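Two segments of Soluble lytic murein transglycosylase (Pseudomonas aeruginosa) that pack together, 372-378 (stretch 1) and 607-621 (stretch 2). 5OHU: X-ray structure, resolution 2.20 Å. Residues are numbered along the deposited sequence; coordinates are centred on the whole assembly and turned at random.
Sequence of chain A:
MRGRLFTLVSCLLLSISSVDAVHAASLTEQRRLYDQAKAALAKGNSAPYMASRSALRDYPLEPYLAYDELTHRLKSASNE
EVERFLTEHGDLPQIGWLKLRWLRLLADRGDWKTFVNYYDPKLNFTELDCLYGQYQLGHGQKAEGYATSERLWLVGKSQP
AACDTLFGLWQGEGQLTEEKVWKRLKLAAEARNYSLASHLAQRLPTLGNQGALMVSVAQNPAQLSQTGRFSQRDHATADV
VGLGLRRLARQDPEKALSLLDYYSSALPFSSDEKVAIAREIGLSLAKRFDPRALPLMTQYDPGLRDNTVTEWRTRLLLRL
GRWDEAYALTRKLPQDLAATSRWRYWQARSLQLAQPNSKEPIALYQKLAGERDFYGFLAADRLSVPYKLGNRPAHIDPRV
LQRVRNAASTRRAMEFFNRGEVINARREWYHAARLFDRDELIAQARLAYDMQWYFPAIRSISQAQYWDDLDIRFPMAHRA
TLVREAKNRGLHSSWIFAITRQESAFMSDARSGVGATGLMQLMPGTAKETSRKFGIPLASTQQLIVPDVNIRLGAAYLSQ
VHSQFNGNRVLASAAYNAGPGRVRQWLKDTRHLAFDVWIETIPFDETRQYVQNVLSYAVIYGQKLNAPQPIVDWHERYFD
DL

Stretch 1 (372-378) RDFYGFL
Stretch 2 607-621: TRQYVQNVLSYAVIY

Stretch 2 is helical throughout, part of a longer helix that runs on at both ends, with phi near -63° and psi near -43°. Its i to i+4 hydrogen bonds are regular, as in Ser616 N to Gln612 O at 3.0 Å, except for weak bonds at Val619 and Ile620, as where Ile620 N lies 3.4 Å from Ser616 O; Tyr621 N to Tyr617 O is again 2.8 Å. Stretch 1 enters as a loop, Arg372 at phi/psi -97/20° and Asp373 at an extended -115/-171°, and turns helical from Phe374 onward. Asp373 (chi1 p, 72°) is the N-cap: its short side chain reaches forward, so that OD1 accepts from Gly376 N at 3.2 Å, satisfying an amide that the first turn leaves without a backbone partner. The first turn closes with Phe377 N to Asp373 O at 3.1 Å.

The helix axes approach to 10.0 Å, with 64° between their N-to-C directions. Backbones come nearest at Phe374 and Ser616, whose CA atoms are 5.5 Å apart. A small residue suits this point: Ser616 (chi1 m) points toward stretch 1, and its OG lies 3.2 Å from Phe374 CA and 3.3 Å from Phe374 CB. The hydroxyl donates to Gln612 O at 2.9 Å, one turn back in its own helix, so its polarity is met within an otherwise largely apolar contact.

Phe374 (chi1 t, 172°; chi2 80°) points toward stretch 2 and has the largest covered area of any residue here. Gln612 (chi1 m, chi2 t, chi3 -12°) lays its aliphatic portion over one face of the ring, with CG 3.6 Å from the ring centroid and 13° off the normal, a CH-pi contact. Ser616 OG sits at the ring's edge, and Leu615 (m, t) adds CD1 at 4.2 Å from Phe374 CE1.

The extended glutamine, packing through its methylenes, also carries its amide onward to Tyr375. Gln612 NE2 donates to Tyr375 OH at 2.9 Å, with an N-H...O angle of 163°, the one hydrogen bond between the stretches. The CA-to-CB bond of Tyr375 (chi1 m, chi2 -75°) points sideways to stretch 2, yet the length of its side chain brings the hydroxyl to the amide.

Phe377 (chi1 m, -72°; chi2 -64°), one turn after Asp373, points toward stretch 2, where its ring meets Val619 and Ile620. Val619 (chi1 t) covers one face, CG1 lying 3.6 Å from Phe377 CE1, while Ile620 (m, m) brings CD1 to the edge, 4.2 Å from Phe377 CZ. Branched aliphatic side chains suit this buried place. The two stretches bury 420 Å² between them, both sides summed.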

ATOM      1  N   ARG A 372     -10.932  16.583 -10.276  1.00 31.77           N
ATOM      2  CA  ARG A 372     -11.951  15.543 -10.255  1.00 33.98           C
ATOM      3  C   ARG A 372     -11.894  14.667  -9.003  1.00 32.48           C
ATOM      4  O   ARG A 372     -12.443  13.564  -9.011  1.00 38.58           O
ATOM      5  CB  ARG A 372     -11.838  14.675 -11.508  1.00 43.08           C
ATOM      6  CG  ARG A 372     -11.751  15.478 -12.791  1.00 53.84           C
ATOM      7  CD  ARG A 372     -12.455  14.783 -13.933  1.00 61.38           C
ATOM      8  NE  ARG A 372     -13.849  14.499 -13.609  1.00 70.01           N
ATOM      9  CZ  ARG A 372     -14.730  13.993 -14.469  1.00 68.81           C
ATOM     10  NH1 ARG A 372     -14.365  13.717 -15.713  1.00 68.77           N
ATOM     11  NH2 ARG A 372     -15.976  13.766 -14.083  1.00 65.92           N
ATOM     12  N   ASP A 373     -11.264  15.129  -7.927  1.00 25.55           N
ATOM     13  CA  ASP A 373     -11.131  14.300  -6.736  1.00 21.25           C
ATOM     14  C   ASP A 373     -11.899  14.922  -5.567  1.00 18.55           C
ATOM     15  O   ASP A 373     -12.644  15.894  -5.731  1.00 17.71           O
ATOM     16  CB  ASP A 373      -9.656  14.061  -6.414  1.00 26.21           C
ATOM     17  CG  ASP A 373      -8.953  15.294  -5.873  1.00 33.03           C
ATOM     18  OD1 ASP A 373      -9.466  16.421  -6.027  1.00 35.79           O
ATOM     19  OD2 ASP A 373      -7.863  15.128  -5.304  1.00 38.62           O
ATOM     20  N   PHE A 374     -11.692  14.353  -4.377  1.00 16.31           N
ATOM     21  CA  PHE A 374     -12.428  14.773  -3.185  1.00 13.44           C
ATOM     22  C   PHE A 374     -12.285  16.266  -2.920  1.00 18.17           C
ATOM     23  O   PHE A 374     -13.274  16.948  -2.635  1.00 16.19           O
ATOM     24  CB  PHE A 374     -11.961  13.945  -1.979  1.00 13.08           C
ATOM     25  CG  PHE A 374     -12.505  14.418  -0.648  1.00 14.59           C
ATOM     26  CD1 PHE A 374     -13.811  14.071  -0.264  1.00 12.72           C
ATOM     27  CD2 PHE A 374     -11.746  15.224   0.197  1.00 12.43           C
ATOM     28  CE1 PHE A 374     -14.352  14.484   0.944  1.00 12.41           C
ATOM     29  CE2 PHE A 374     -12.271  15.634   1.426  1.00 12.13           C
ATOM     30  CZ  PHE A 374     -13.587  15.272   1.796  1.00 12.11           C
ATOM     31  N   TYR A 375     -11.056  16.798  -2.996  1.00 17.79           N
ATOM     32  CA  TYR A 375     -10.857  18.212  -2.687  1.00 13.19           C
ATOM     33  C   TYR A 375     -11.414  19.137  -3.774  1.00 17.91           C
ATOM     34  O   TYR A 375     -11.744  20.292  -3.480  1.00 14.41           O
ATOM     35  CB  TYR A 375      -9.365  18.485  -2.457  1.00 13.09           C
ATOM     36  CG  TYR A 375      -8.813  17.747  -1.247  1.00 12.95           C
ATOM     37  CD1 TYR A 375      -9.100  18.181   0.049  1.00 12.38           C
ATOM     38  CD2 TYR A 375      -8.028  16.597  -1.396  1.00 12.72           C
ATOM     39  CE1 TYR A 375      -8.630  17.495   1.169  1.00 12.08           C
ATOM     40  CE2 TYR A 375      -7.542  15.914  -0.279  1.00 13.67           C
ATOM     41  CZ  TYR A 375      -7.836  16.375   0.997  1.00 12.93           C
ATOM     42  OH  TYR A 375      -7.354  15.693   2.095  1.00 15.52           O
ATOM     43  N   GLY A 376     -11.515  18.673  -5.023  1.00 13.96           N
ATOM     44  CA  GLY A 376     -12.235  19.453  -6.020  1.00 14.49           C
ATOM     45  C   GLY A 376     -13.720  19.557  -5.710  1.00 14.32           C
ATOM     46  O   GLY A 376     -14.321  20.619  -5.866  1.00 17.33           O
ATOM     47  N   PHE A 377     -14.329  18.459  -5.258  1.00 14.19           N
ATOM     48  CA  PHE A 377     -15.714  18.510  -4.794  1.00 22.58           C
ATOM     49  C   PHE A 377     -15.875  19.499  -3.642  1.00 16.90           C
ATOM     50  O   PHE A 377     -16.802  20.315  -3.640  1.00 17.18           O
ATOM     51  CB  PHE A 377     -16.182  17.113  -4.373  1.00 14.05           C
ATOM     52  CG  PHE A 377     -16.403  16.168  -5.531  1.00 19.39           C
ATOM     53  CD1 PHE A 377     -17.385  16.429  -6.485  1.00 34.09           C
ATOM     54  CD2 PHE A 377     -15.638  15.027  -5.660  1.00 22.49           C
ATOM     55  CE1 PHE A 377     -17.596  15.536  -7.553  1.00 35.69           C
ATOM     56  CE2 PHE A 377     -15.822  14.155  -6.702  1.00 24.48           C
ATOM     57  CZ  PHE A 377     -16.796  14.394  -7.653  1.00 25.48           C
ATOM     58  N   LEU A 378     -14.972  19.441  -2.653  1.00 14.40           N
ATOM     59  CA  LEU A 378     -15.042  20.373  -1.531  1.00 13.04           C
ATOM     60  C   LEU A 378     -14.949  21.819  -2.003  1.00 13.51           C
ATOM     61  O   LEU A 378     -15.717  22.670  -1.554  1.00 13.13           O
ATOM     62  CB  LEU A 378     -13.934  20.084  -0.521  1.00 12.69           C
ATOM     63  CG  LEU A 378     -13.996  18.846   0.371  1.00 22.05           C
ATOM     64  CD1 LEU A 378     -13.206  19.145   1.620  1.00 12.08           C
ATOM     65  CD2 LEU A 378     -15.437  18.422   0.727  1.00 16.13           C
ATOM     66  N   THR A 607      -7.669   5.257   6.503  1.00 14.95           N
ATOM     67  CA  THR A 607      -9.079   5.532   6.725  1.00 11.57           C
ATOM     68  C   THR A 607      -9.467   6.885   6.139  1.00 14.15           C
ATOM     69  O   THR A 607     -10.565   7.037   5.586  1.00 12.70           O
ATOM     70  CB  THR A 607      -9.389   5.457   8.210  1.00 14.99           C
ATOM     71  OG1 THR A 607      -8.996   4.172   8.695  1.00 13.22           O
ATOM     72  CG2 THR A 607     -10.868   5.639   8.435  1.00 11.41           C
ATOM     73  N   ARG A 608      -8.564   7.865   6.211  1.00 11.39           N
ATOM     74  CA  ARG A 608      -8.856   9.169   5.613  1.00 15.67           C
ATOM     75  C   ARG A 608      -9.112   9.029   4.118  1.00 18.19           C
ATOM     76  O   ARG A 608     -10.111   9.544   3.593  1.00 12.82           O
ATOM     77  CB  ARG A 608      -7.718  10.158   5.871  1.00 11.24           C
ATOM     78  CG  ARG A 608      -7.914  11.479   5.063  1.00 13.69           C
ATOM     79  CD  ARG A 608      -6.682  12.376   5.033  1.00 24.10           C
ATOM     80  NE  ARG A 608      -6.145  12.548   6.376  1.00 38.39           N
ATOM     81  CZ  ARG A 608      -5.011  12.015   6.822  1.00 38.73           C
ATOM     82  NH1 ARG A 608      -4.223  11.285   6.016  1.00 11.13           N
ATOM     83  NH2 ARG A 608      -4.659  12.242   8.079  1.00 25.74           N
ATOM     84  N   GLN A 609      -8.243   8.285   3.424  1.00 11.85           N
ATOM     85  CA  GLN A 609      -8.404   8.115   1.982  1.00 12.18           C
ATOM     86  C   GLN A 609      -9.621   7.257   1.667  1.00 12.41           C
ATOM     87  O   GLN A 609     -10.341   7.522   0.697  1.00 12.67           O
ATOM     88  CB  GLN A 609      -7.146   7.488   1.376  1.00 14.65           C
ATOM     89  CG  GLN A 609      -7.118   7.550  -0.150  1.00 14.37           C
ATOM     90  CD  GLN A 609      -7.108   8.992  -0.653  1.00 21.11           C
ATOM     91  OE1 GLN A 609      -6.281   9.779  -0.218  1.00 20.50           O
ATOM     92  NE2 GLN A 609      -8.048   9.348  -1.549  1.00 12.94           N
ATOM     93  N   TYR A 610      -9.849   6.210   2.462  1.00 12.36           N
ATOM     94  CA  TYR A 610     -11.069   5.424   2.332  1.00 12.59           C
ATOM     95  C   TYR A 610     -12.309   6.320   2.333  1.00 12.59           C
ATOM     96  O   TYR A 610     -13.135   6.270   1.413  1.00 14.78           O
ATOM     97  CB  TYR A 610     -11.128   4.407   3.475  1.00 12.48           C
ATOM     98  CG  TYR A 610     -12.289   3.456   3.406  1.00 19.39           C
ATOM     99  CD1 TYR A 610     -13.549   3.832   3.868  1.00 12.74           C
ATOM    100  CD2 TYR A 610     -12.131   2.174   2.876  1.00 13.05           C
ATOM    101  CE1 TYR A 610     -14.611   2.953   3.800  1.00 17.11           C
ATOM    102  CE2 TYR A 610     -13.188   1.296   2.809  1.00 13.35           C
ATOM    103  CZ  TYR A 610     -14.425   1.684   3.271  1.00 17.69           C
ATOM    104  OH  TYR A 610     -15.481   0.797   3.216  1.00 14.41           O
ATOM    105  N   VAL A 611     -12.460   7.140   3.373  1.00 13.87           N
ATOM    106  CA  VAL A 611     -13.636   8.005   3.493  1.00 12.26           C
ATOM    107  C   VAL A 611     -13.724   8.970   2.312  1.00 12.44           C
ATOM    108  O   VAL A 611     -14.789   9.147   1.711  1.00 12.67           O
ATOM    109  CB  VAL A 611     -13.589   8.768   4.833  1.00 17.83           C
ATOM    110  CG1 VAL A 611     -14.654   9.847   4.865  1.00 11.86           C
ATOM    111  CG2 VAL A 611     -13.755   7.784   6.026  1.00 13.92           C
ATOM    112  N   GLN A 612     -12.616   9.636   1.983  1.00 12.35           N
ATOM    113  CA  GLN A 612     -12.668  10.565   0.865  1.00 12.55           C
ATOM    114  C   GLN A 612     -13.033   9.852  -0.426  1.00 12.98           C
ATOM    115  O   GLN A 612     -13.801  10.399  -1.229  1.00 14.25           O
ATOM    116  CB  GLN A 612     -11.352  11.324   0.738  1.00 12.43           C
ATOM    117  CG  GLN A 612     -11.042  12.168   1.956  1.00 12.07           C
ATOM    118  CD  GLN A 612      -9.743  12.952   1.819  1.00 14.71           C
ATOM    119  OE1 GLN A 612      -8.948  12.700   0.911  1.00 21.66           O
ATOM    120  NE2 GLN A 612      -9.528  13.920   2.718  1.00 14.10           N
ATOM    121  N   ASN A 613     -12.553   8.615  -0.619  1.00 13.10           N
ATOM    122  CA  ASN A 613     -12.922   7.863  -1.818  1.00 13.55           C
ATOM    123  C   ASN A 613     -14.424   7.580  -1.846  1.00 15.08           C
ATOM    124  O   ASN A 613     -15.098   7.817  -2.854  1.00 14.12           O
ATOM    125  CB  ASN A 613     -12.181   6.520  -1.888  1.00 13.64           C
ATOM    126  CG  ASN A 613     -10.704   6.646  -2.249  1.00 23.43           C
ATOM    127  OD1 ASN A 613      -9.967   5.647  -2.206  1.00 15.99           O
ATOM    128  ND2 ASN A 613     -10.240   7.864  -2.475  1.00 13.47           N
ATOM    129  N   VAL A 614     -14.943   6.992  -0.762  1.00 14.08           N
ATOM    130  CA  VAL A 614     -16.344   6.585  -0.706  1.00 13.81           C
ATOM    131  C   VAL A 614     -17.261   7.782  -0.925  1.00 13.84           C
ATOM    132  O   VAL A 614     -18.216   7.710  -1.704  1.00 14.60           O
ATOM    133  CB  VAL A 614     -16.649   5.881   0.627  1.00 18.55           C
ATOM    134  CG1 VAL A 614     -18.158   5.698   0.809  1.00 13.80           C
ATOM    135  CG2 VAL A 614     -15.917   4.511   0.690  1.00 18.37           C
ATOM    136  N   LEU A 615     -16.990   8.901  -0.248  1.00 13.47           N
ATOM    137  CA  LEU A 615     -17.840  10.071  -0.441  1.00 18.14           C
ATOM    138  C   LEU A 615     -17.770  10.556  -1.879  1.00 13.86           C
ATOM    139  O   LEU A 615     -18.794  10.921  -2.464  1.00 17.54           O
ATOM    140  CB  LEU A 615     -17.452  11.193   0.522  1.00 13.06           C
ATOM    141  CG  LEU A 615     -17.734  10.889   1.997  1.00 27.33           C
ATOM    142  CD1 LEU A 615     -17.099  11.959   2.926  1.00 12.32           C
ATOM    143  CD2 LEU A 615     -19.247  10.782   2.240  1.00 12.86           C
ATOM    144  N   SER A 616     -16.568  10.585  -2.460  1.00 21.31           N
ATOM    145  CA  SER A 616     -16.432  11.042  -3.840  1.00 14.26           C
ATOM    146  C   SER A 616     -17.143  10.092  -4.795  1.00 17.93           C
ATOM    147  O   SER A 616     -17.813  10.531  -5.735  1.00 15.14           O
ATOM    148  CB  SER A 616     -14.950  11.161  -4.211  1.00 14.20           C
ATOM    149  OG  SER A 616     -14.304  12.165  -3.436  1.00 15.55           O
ATOM    150  N   TYR A 617     -17.018   8.785  -4.559  1.00 14.81           N
ATOM    151  CA  TYR A 617     -17.649   7.811  -5.438  1.00 15.33           C
ATOM    152  C   TYR A 617     -19.165   7.920  -5.371  1.00 20.04           C
ATOM    153  O   TYR A 617     -19.841   7.761  -6.395  1.00 18.64           O
ATOM    154  CB  TYR A 617     -17.205   6.384  -5.071  1.00 15.33           C
ATOM    155  CG  TYR A 617     -15.715   6.096  -5.235  1.00 17.36           C
ATOM    156  CD1 TYR A 617     -14.878   6.959  -5.948  1.00 17.57           C
ATOM    157  CD2 TYR A 617     -15.145   4.963  -4.662  1.00 15.08           C
ATOM    158  CE1 TYR A 617     -13.514   6.693  -6.090  1.00 15.09           C
ATOM    159  CE2 TYR A 617     -13.798   4.683  -4.807  1.00 14.96           C
ATOM    160  CZ  TYR A 617     -12.990   5.548  -5.525  1.00 30.36           C
ATOM    161  OH  TYR A 617     -11.652   5.268  -5.655  1.00 27.80           O
ATOM    162  N   ALA A 618     -19.708   8.198  -4.178  1.00 15.17           N
ATOM    163  CA  ALA A 618     -21.152   8.307  -4.039  1.00 15.36           C
ATOM    164  C   ALA A 618     -21.689   9.471  -4.851  1.00 15.57           C
ATOM    165  O   ALA A 618     -22.805   9.403  -5.366  1.00 17.51           O
ATOM    166  CB  ALA A 618     -21.547   8.449  -2.565  1.00 14.91           C
ATOM    167  N   VAL A 619     -20.918  10.555  -4.972  1.00 21.71           N
ATOM    168  CA  VAL A 619     -21.342  11.647  -5.834  1.00 15.59           C
ATOM    169  C   VAL A 619     -21.504  11.142  -7.254  1.00 20.11           C
ATOM    170  O   VAL A 619     -22.528  11.377  -7.910  1.00 19.13           O
ATOM    171  CB  VAL A 619     -20.345  12.819  -5.773  1.00 16.80           C
ATOM    172  CG1 VAL A 619     -20.709  13.848  -6.811  1.00 15.64           C
ATOM    173  CG2 VAL A 619     -20.350  13.460  -4.401  1.00 14.74           C
ATOM    174  N   ILE A 620     -20.493  10.426  -7.749  1.00 21.21           N
ATOM    175  CA  ILE A 620     -20.538   9.940  -9.124  1.00 16.93           C
ATOM    176  C   ILE A 620     -21.701   8.979  -9.300  1.00 18.39           C
ATOM    177  O   ILE A 620     -22.467   9.071 -10.266  1.00 18.82           O
ATOM    178  CB  ILE A 620     -19.196   9.285  -9.498  1.00 27.67           C
ATOM    179  CG1 ILE A 620     -18.092  10.324  -9.385  1.00 24.43           C
ATOM    180  CG2 ILE A 620     -19.234   8.735 -10.916  1.00 17.59           C
ATOM    181  CD1 ILE A 620     -18.382  11.537 -10.216  1.00 16.85           C
ATOM    182  N   TYR A 621     -21.852   8.040  -8.362  1.00 20.07           N
ATOM    183  CA  TYR A 621     -22.929   7.073  -8.492  1.00 28.94           C
ATOM    184  C   TYR A 621     -24.286   7.754  -8.400  1.00 27.10           C
ATOM    185  O   TYR A 621     -25.250   7.289  -9.021  1.00 22.09           O
ATOM    186  CB  TYR A 621     -22.780   5.971  -7.449  1.00 17.30           C
ATOM    187  CG  TYR A 621     -21.816   4.895  -7.888  1.00 20.27           C
ATOM    188  CD1 TYR A 621     -22.072   4.140  -9.026  1.00 19.73           C
ATOM    189  CD2 TYR A 621     -20.638   4.647  -7.177  1.00 20.35           C
ATOM    190  CE1 TYR A 621     -21.194   3.156  -9.451  1.00 19.79           C
ATOM    191  CE2 TYR A 621     -19.753   3.655  -7.582  1.00 20.27           C
ATOM    192  CZ  TYR A 621     -20.037   2.912  -8.728  1.00 26.58           C
ATOM    193  OH  TYR A 621     -19.174   1.917  -9.153  1.00 21.39           O
TER